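Local coordinates for protein lysine cyclodeaminase (Streptomyces pristinaespiralis, PDB 5YU3) that probably catalyses the NAD-dependent cyclisation of L-lysine to L-pipecolic acid with release of ammonia, and also recognises L-ornithine and L-2,4-diaminobutyric acid, at residues H155-S158 with L159-P162; E13-A17 with V18-E22; T241-L245 with G246-R250. One frame throughout, in Å; residues are numbered along the deposited sequence.

Interaction 1. Residues H155-S158 with L159-P162; sequences HALS and LVLP
Two backbone bonds meet on L157 O where helix 148-160 runs out, from L161 N at 2.9 Å and from V160 N at 3.1 Å. L159 N bonds to A156 O at 3.0 Å and only weakly to H155 O; L159 and V160 thus bond three residues back, while L161 N keeps the four-residue bond. The hydroxyl of S158 folds back on the same turn: chi1 of 80° holds OG between backbone N and carbonyl carbon, and OG donates to H155 O over 2.7 Å. Side-chain carbons rest on carbonyl oxygens by van der Waals contact, L159 CG on H155 O (3.4 Å) and V160 CG2 on L157 O (3.5 Å). L159 CD1 comes obliquely to H155 NE2 (4.0 Å), and the apolar pair is L157 CD2 with V160 CG2 (4.5 Å). The H155 ring is fixed from outside, by D21 through NE2 and by Y341 of the second subunit through ND1. With an alanine in place of L159, the H155 ring would probably lose its methyl neighbours and a gap would open toward M24 of helix 20-39. This helix end belongs to the beta-alpha-beta crossover from strand 140-144 to strand 165-169, consistent with a Rossmann-type NAD-binding domain.

Interaction 2. Residues E13-A17 with V18-E22; sequences EVVAA and VGRDE
G19 N donates to V15 O at 2.8 Å, the shorter of the two hydrogen bonds joining 13-17 to 18-22. The contact is a helix-to-helix bend in which G19 ends helix 8-18 and N-caps helix 20-39. Its positive phi of 92° turns the chain into the new helix, and at these angles a CB would be jammed against the carbonyl oxygen of V18, which explains the glycine. One residue earlier, V18 N still makes a regular i-to-i+4 bond to V14 O, 3.0 Å long and fairly straight at 162°. The V18 side chain leans on that same oxygen, with CB 3.3 Å and CG2 3.4 Å from V14 O. V14 turns its own side chain to F315 and A318 of helix 305-321, whereas V15 packs on L23 and on L343 of the second subunit. R20 carries its extended chain from the start of the second helix to a cation-pi contact with F185. Between 13-17 and 18-22, one pair of side chains from the two helices meets, crossing at a slant: V15 CG2, placed anti to its own backbone N by the first torsion, touches the aliphatic R20 CG at 4.1 Å.

Interaction 3. Residues T241-L245 with G246-R250; sequences TELPL and GLLER
E249 lies back along the first turn of helix 245-250 and can be followed out over L245. Its CB packs beside L245 O at 3.5 Å, and CG comes closer still to the same oxygen, 3.3 Å from L245 O. A first torsion of -69° sets CG beside the backbone N, and the chain then runs on extended. CD reaches L245 CG, and at the tip OE2 touches L245 CG at 3.7 Å, with CD1 and CD2 of L245 just as near, while OE1 stays farther off. The carboxylate thus meets the leucine through van der Waals contact, at a slant; the polar link between the two residues is in the backbone, where E249 N donates to L245 O over 2.8 Å. The preceding bond, L248 N to P244 O, is longer at 3.1 Å but straighter, at 169°. P244, whose ring nitrogen has no hydrogen to donate, is the N-cap of this helix. Its ring lies against L247, with P244 CG 3.8 Å from L247 CB and a little farther from CD1. L243 projects toward the helix on the buried side, where its CD1 meets L248 CD1 at 3.8 Å, the two side chains crossing at about a right angle. The approach to the helix is fastened by E266, which accepts from the backbone N of E242 and of L243. L243 and L247 both pack on I230 of strand 229-232, and L243 also on A232, a residue of the sodium site. Helix 245-250 lies in the connection from strand 229-232 to strand 252-255 at the edge of the parallel sheet, with strand 297-300 between those two in the sheet.

How the interactions relate
Along the chain the order is interaction 2, interaction 1, interaction 3. Interactions 1 and 2, with centres about 17 Å apart, touch directly: H155 NE2 and D21 OD1, 2.7 Å apart, form a probable hydrogen bond, joining helix 148-160 to helix 20-39 where Y341 of the second subunit also arrives. Interaction 3 stands apart, its centre about 25 Å from that of interaction 1 and about 37 Å from that of interaction 2, on the opposite side of the chain's centre from the latter. Interactions 1 and 3 lie on connections of the same parallel sheet, consistent with a Rossmann-type NAD-binding domain, whereas interaction 2 is the bend between helices 8-18 and 20-39, the second of which packs on helix 148-160 near the subunit interface.

Interaction 1. Residues H155-S158 with L159-P162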
loop_
_atom_site.group_PDB
_atom_site.type_symbol
_atom_site.label_atom_id
_atom_site.label_comp_id
_atom_site.label_asym_id
_atom_site.label_seq_id
_atom_site.Cartn_x
_atom_site.Cartn_y
_atom_site.Cartn_z
ATOM N N HIS A 155 23.290 3.375 18.157
ATOM C CA HIS A 155 22.597 3.155 19.421
ATOM C C HIS A 155 22.340 1.671 19.655
ATOM O O HIS A 155 22.716 1.123 20.698
ATOM C CB HIS A 155 21.289 3.950 19.451
ATOM C CG HIS A 155 20.516 3.757 20.716
ATOM N ND1 HIS A 155 19.137 3.763 20.763
ATOM C CD2 HIS A 155 20.939 3.545 21.986
ATOM C CE1 HIS A 155 18.746 3.570 22.012
ATOM N NE2 HIS A 155 19.819 3.430 22.773
ATOM N N ALA A 156 21.717 0.992 18.681
ATOM C CA ALA A 156 21.419 -0.432 18.849
ATOM C C ALA A 156 22.688 -1.252 19.071
ATOM O O ALA A 156 22.732 -2.123 19.944
ATOM C CB ALA A 156 20.660 -0.962 17.630
ATOM N N LEU A 157 23.722 -1.017 18.260
ATOM C CA LEU A 157 24.931 -1.823 18.400
ATOM C C LEU A 157 25.600 -1.588 19.747
ATOM O O LEU A 157 26.155 -2.527 20.332
ATOM C CB LEU A 157 25.901 -1.536 17.251
ATOM C CG LEU A 157 25.347 -2.024 15.909
ATOM C CD1 LEU A 157 26.181 -1.490 14.748
ATOM C CD2 LEU A 157 25.257 -3.545 15.882
ATOM N N SER A 158 25.530 -0.357 20.267
ATOM C CA SER A 158 26.109 -0.071 21.577
ATOM C C SER A 158 25.393 -0.812 22.702
ATOM O O SER A 158 25.973 -0.967 23.782
ATOM C CB SER A 158 26.108 1.441 21.852
ATOM O OG SER A 158 24.821 1.895 22.279
ATOM N N LEU A 159 24.158 -1.290 22.480
ATOM C CA LEU A 159 23.476 -2.056 23.514
ATOM C C LEU A 159 23.825 -3.531 23.488
ATOM O O LEU A 159 23.555 -4.230 24.471
ATOM C CB LEU A 159 21.946 -1.923 23.393
ATOM C CG LEU A 159 21.400 -0.495 23.400
ATOM C CD1 LEU A 159 19.905 -0.526 23.169
ATOM C CD2 LEU A 159 21.719 0.229 24.708
ATOM N N VAL A 160 24.385 -4.038 22.388
ATOM C CA VAL A 160 24.671 -5.463 22.282
ATOM C C VAL A 160 26.160 -5.767 22.182
ATOM O O VAL A 160 26.541 -6.945 22.301
ATOM C CB VAL A 160 23.915 -6.100 21.096
ATOM C CG1 VAL A 160 22.392 -5.929 21.290
ATOM C CG2 VAL A 160 24.348 -5.471 19.798
ATOM N N LEU A 161 27.005 -4.761 21.962
ATOM C CA LEU A 161 28.449 -4.929 21.897
ATOM C C LEU A 161 29.142 -3.901 22.780
ATOM O O LEU A 161 28.642 -2.784 22.955
ATOM C CB LEU A 161 28.968 -4.780 20.458
ATOM C CG LEU A 161 28.463 -5.792 19.430
ATOM C CD1 LEU A 161 28.829 -5.326 18.024
ATOM C CD2 LEU A 161 28.998 -7.201 19.750
ATOM N N PRO A 162 30.312 -4.242 23.331
ATOM C CA PRO A 162 31.024 -3.329 24.243
ATOM C C PRO A 162 31.797 -2.238 23.508
ATOM O O PRO A 162 33.017 -2.083 23.659
ATOM C CB PRO A 162 31.933 -4.290 25.014
ATOM C CG PRO A 162 32.201 -5.415 23.902
ATOM C CD PRO A 162 31.087 -5.532 23.219
HETATM O O HOH W 1 27.782 -1.514 25.284
#

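Interaction 2. Residues E13-A17 with V18-E22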
loop_
_atom_site.group_PDB
_atom_site.type_symbol
_atom_site.label_atom_id
_atom_site.label_comp_id
_atom_site.label_asym_id
_atom_site.label_seq_id
_atom_site.Cartn_x
_atom_site.Cartn_y
_atom_site.Cartn_z
ATOM N N GLU A 13 5.626 10.465 23.347
ATOM C CA GLU A 13 5.420 10.190 24.763
ATOM C C GLU A 13 5.754 8.749 25.100
ATOM O O GLU A 13 6.241 8.473 26.201
ATOM C CB GLU A 13 3.987 10.532 25.164
ATOM C CG GLU A 13 3.717 12.034 25.166
ATOM C CD GLU A 13 4.558 12.761 26.197
ATOM O OE1 GLU A 13 4.159 12.767 27.382
ATOM O OE2 GLU A 13 5.620 13.313 25.830
ATOM N N VAL A 14 5.523 7.815 24.173
ATOM C CA VAL A 14 5.924 6.434 24.420
ATOM C C VAL A 14 7.433 6.348 24.606
ATOM O O VAL A 14 7.923 5.731 25.559
ATOM C CB VAL A 14 5.446 5.510 23.284
ATOM C CG1 VAL A 14 6.158 4.162 23.381
ATOM C CG2 VAL A 14 3.927 5.298 23.373
ATOM N N VAL A 15 8.199 6.941 23.687
ATOM C CA VAL A 15 9.645 6.796 23.811
ATOM C C VAL A 15 10.162 7.615 24.989
ATOM O O VAL A 15 11.140 7.223 25.634
ATOM C CB VAL A 15 10.370 7.161 22.497
ATOM C CG1 VAL A 15 10.159 8.605 22.142
ATOM C CG2 VAL A 15 11.872 6.850 22.611
ATOM N N ALA A 16 9.515 8.737 25.308
ATOM C CA ALA A 16 9.944 9.514 26.472
ATOM C C ALA A 16 9.704 8.753 27.772
ATOM O O ALA A 16 10.569 8.743 28.656
ATOM C CB ALA A 16 9.237 10.872 26.506
ATOM N N ALA A 17 8.533 8.113 27.913
ATOM C CA ALA A 17 8.221 7.414 29.157
ATOM C C ALA A 17 9.078 6.167 29.331
ATOM O O ALA A 17 9.566 5.877 30.435
ATOM C CB ALA A 17 6.739 7.037 29.187
ATOM N N VAL A 18 9.232 5.396 28.255
ATOM C CA VAL A 18 9.926 4.115 28.309
ATOM C C VAL A 18 11.439 4.313 28.256
ATOM O O VAL A 18 12.189 3.571 28.901
ATOM C CB VAL A 18 9.428 3.225 27.152
ATOM C CG1 VAL A 18 10.266 1.972 27.025
ATOM C CG2 VAL A 18 7.939 2.848 27.357
ATOM N N GLY A 19 11.895 5.319 27.535
ATOM C CA GLY A 19 13.315 5.585 27.339
ATOM C C GLY A 19 13.850 4.912 26.093
ATOM O O GLY A 19 13.407 3.840 25.690
ATOM N N ARG A 20 14.829 5.570 25.469
ATOM C CA ARG A 20 15.385 5.061 24.210
ATOM C C ARG A 20 16.017 3.686 24.387
ATOM O O ARG A 20 15.823 2.792 23.552
ATOM C CB ARG A 20 16.418 6.028 23.648
ATOM C CG ARG A 20 15.878 7.393 23.279
ATOM C CD ARG A 20 17.010 8.291 22.789
ATOM N NE ARG A 20 16.583 9.681 22.611
ATOM C CZ ARG A 20 17.418 10.710 22.574
ATOM N NH1 ARG A 20 18.720 10.497 22.696
ATOM N NH2 ARG A 20 16.953 11.947 22.434
ATOM N N ASP A 21 16.804 3.502 25.452
ATOM C CA ASP A 21 17.513 2.235 25.625
ATOM C C ASP A 21 16.534 1.083 25.787
ATOM O O ASP A 21 16.652 0.041 25.123
ATOM C CB ASP A 21 18.440 2.293 26.842
ATOM C CG ASP A 21 19.694 3.119 26.602
ATOM O OD1 ASP A 21 19.915 3.612 25.477
ATOM O OD2 ASP A 21 20.459 3.293 27.581
ATOM N N GLU A 22 15.560 1.249 26.679
ATOM C CA GLU A 22 14.632 0.161 26.936
ATOM C C GLU A 22 13.744 -0.110 25.725
ATOM O O GLU A 22 13.460 -1.273 25.404
ATOM C CB GLU A 22 13.784 0.476 28.166
ATOM C CG GLU A 22 12.578 -0.436 28.279
ATOM C CD GLU A 22 12.938 -1.845 28.693
ATOM O OE1 GLU A 22 14.115 -2.083 29.052
ATOM O OE2 GLU A 22 12.038 -2.719 28.666
#

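Interaction 3. Residues T241-L245 with G246-R250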
loop_
_atom_site.group_PDB
_atom_site.type_symbol
_atom_site.label_atom_id
_atom_site.label_comp_id
_atom_site.label_asym_id
_atom_site.label_seq_id
_atom_site.Cartn_x
_atom_site.Cartn_y
_atom_site.Cartn_z
ATOM N N THR A 241 24.247 0.006 -4.676
ATOM C CA THR A 241 24.985 -0.863 -3.775
ATOM C C THR A 241 26.000 -0.023 -3.016
ATOM O O THR A 241 26.315 1.110 -3.401
ATOM C CB THR A 241 25.716 -1.985 -4.524
ATOM O OG1 THR A 241 26.585 -1.397 -5.500
ATOM C CG2 THR A 241 24.725 -2.928 -5.218
ATOM N N GLU A 242 26.527 -0.599 -1.936
ATOM C CA GLU A 242 27.477 0.109 -1.091
ATOM C C GLU A 242 28.812 -0.594 -0.932
ATOM O O GLU A 242 29.802 0.074 -0.617
ATOM C CB GLU A 242 26.877 0.334 0.308
ATOM C CG GLU A 242 25.664 1.256 0.278
ATOM C CD GLU A 242 25.068 1.494 1.652
ATOM O OE1 GLU A 242 24.945 0.528 2.438
ATOM O OE2 GLU A 242 24.717 2.659 1.932
ATOM N N LEU A 243 28.876 -1.916 -1.130
ATOM C CA LEU A 243 30.111 -2.610 -0.801
ATOM C C LEU A 243 30.861 -3.029 -2.066
ATOM O O LEU A 243 30.262 -3.218 -3.131
ATOM C CB LEU A 243 29.857 -3.860 0.050
ATOM C CG LEU A 243 29.194 -3.660 1.414
ATOM C CD1 LEU A 243 29.085 -4.992 2.160
ATOM C CD2 LEU A 243 29.998 -2.659 2.231
ATOM N N PRO A 244 32.174 -3.193 -1.978
ATOM C CA PRO A 244 32.931 -3.629 -3.156
ATOM C C PRO A 244 32.732 -5.112 -3.414
ATOM O O PRO A 244 32.669 -5.922 -2.486
ATOM C CB PRO A 244 34.378 -3.299 -2.783
ATOM C CG PRO A 244 34.345 -3.123 -1.188
ATOM C CD PRO A 244 33.100 -2.918 -0.822
ATOM N N LEU A 245 32.612 -5.464 -4.698
ATOM C CA LEU A 245 32.364 -6.856 -5.064
ATOM C C LEU A 245 33.415 -7.786 -4.469
ATOM O O LEU A 245 33.086 -8.864 -3.956
ATOM C CB LEU A 245 32.336 -7.001 -6.591
ATOM C CG LEU A 245 32.163 -8.434 -7.101
ATOM C CD1 LEU A 245 30.829 -9.028 -6.633
ATOM C CD2 LEU A 245 32.296 -8.491 -8.628
ATOM N N GLY A 246 34.683 -7.378 -4.516
ATOM C CA GLY A 246 35.746 -8.244 -4.022
ATOM C C GLY A 246 35.567 -8.605 -2.563
ATOM O O GLY A 246 35.751 -9.759 -2.169
ATOM N N LEU A 247 35.180 -7.623 -1.745
ATOM C CA LEU A 247 34.866 -7.879 -0.344
ATOM C C LEU A 247 33.679 -8.833 -0.208
ATOM O O LEU A 247 33.727 -9.801 0.559
ATOM C CB LEU A 247 34.580 -6.543 0.350
ATOM C CG LEU A 247 34.627 -6.411 1.864
ATOM C CD1 LEU A 247 34.870 -4.950 2.240
ATOM C CD2 LEU A 247 33.320 -6.903 2.474
ATOM N N LEU A 248 32.599 -8.562 -0.938
ATOM C CA LEU A 248 31.405 -9.403 -0.868
ATOM C C LEU A 248 31.722 -10.855 -1.210
ATOM O O LEU A 248 31.223 -11.785 -0.560
ATOM C CB LEU A 248 30.356 -8.853 -1.832
ATOM C CG LEU A 248 28.890 -8.622 -1.482
ATOM C CD1 LEU A 248 28.689 -8.064 -0.083
ATOM C CD2 LEU A 248 28.335 -7.664 -2.535
ATOM N N GLU A 249 32.550 -11.068 -2.234
ATOM C CA GLU A 249 32.876 -12.421 -2.664
ATOM C C GLU A 249 33.695 -13.173 -1.627
ATOM O O GLU A 249 33.666 -14.407 -1.613
ATOM C CB GLU A 249 33.612 -12.373 -4.006
ATOM C CG GLU A 249 32.716 -11.934 -5.157
ATOM C CD GLU A 249 33.462 -11.802 -6.480
ATOM O OE1 GLU A 249 34.673 -11.482 -6.466
ATOM O OE2 GLU A 249 32.828 -12.006 -7.537
ATOM N N ARG A 250 34.407 -12.467 -0.750
ATOM C CA ARG A 250 35.145 -13.124 0.321
ATOM C C ARG A 250 34.334 -13.288 1.598
ATOM O O ARG A 250 34.824 -13.910 2.546
ATOM C CB ARG A 250 36.420 -12.338 0.648
ATOM C CG ARG A 250 37.477 -12.381 -0.435
ATOM C CD ARG A 250 38.778 -11.755 0.061
ATOM N NE ARG A 250 38.683 -10.300 0.205
ATOM C CZ ARG A 250 38.817 -9.441 -0.804
ATOM N NH1 ARG A 250 39.048 -9.889 -2.032
ATOM N NH2 ARG A 250 38.724 -8.131 -0.593
#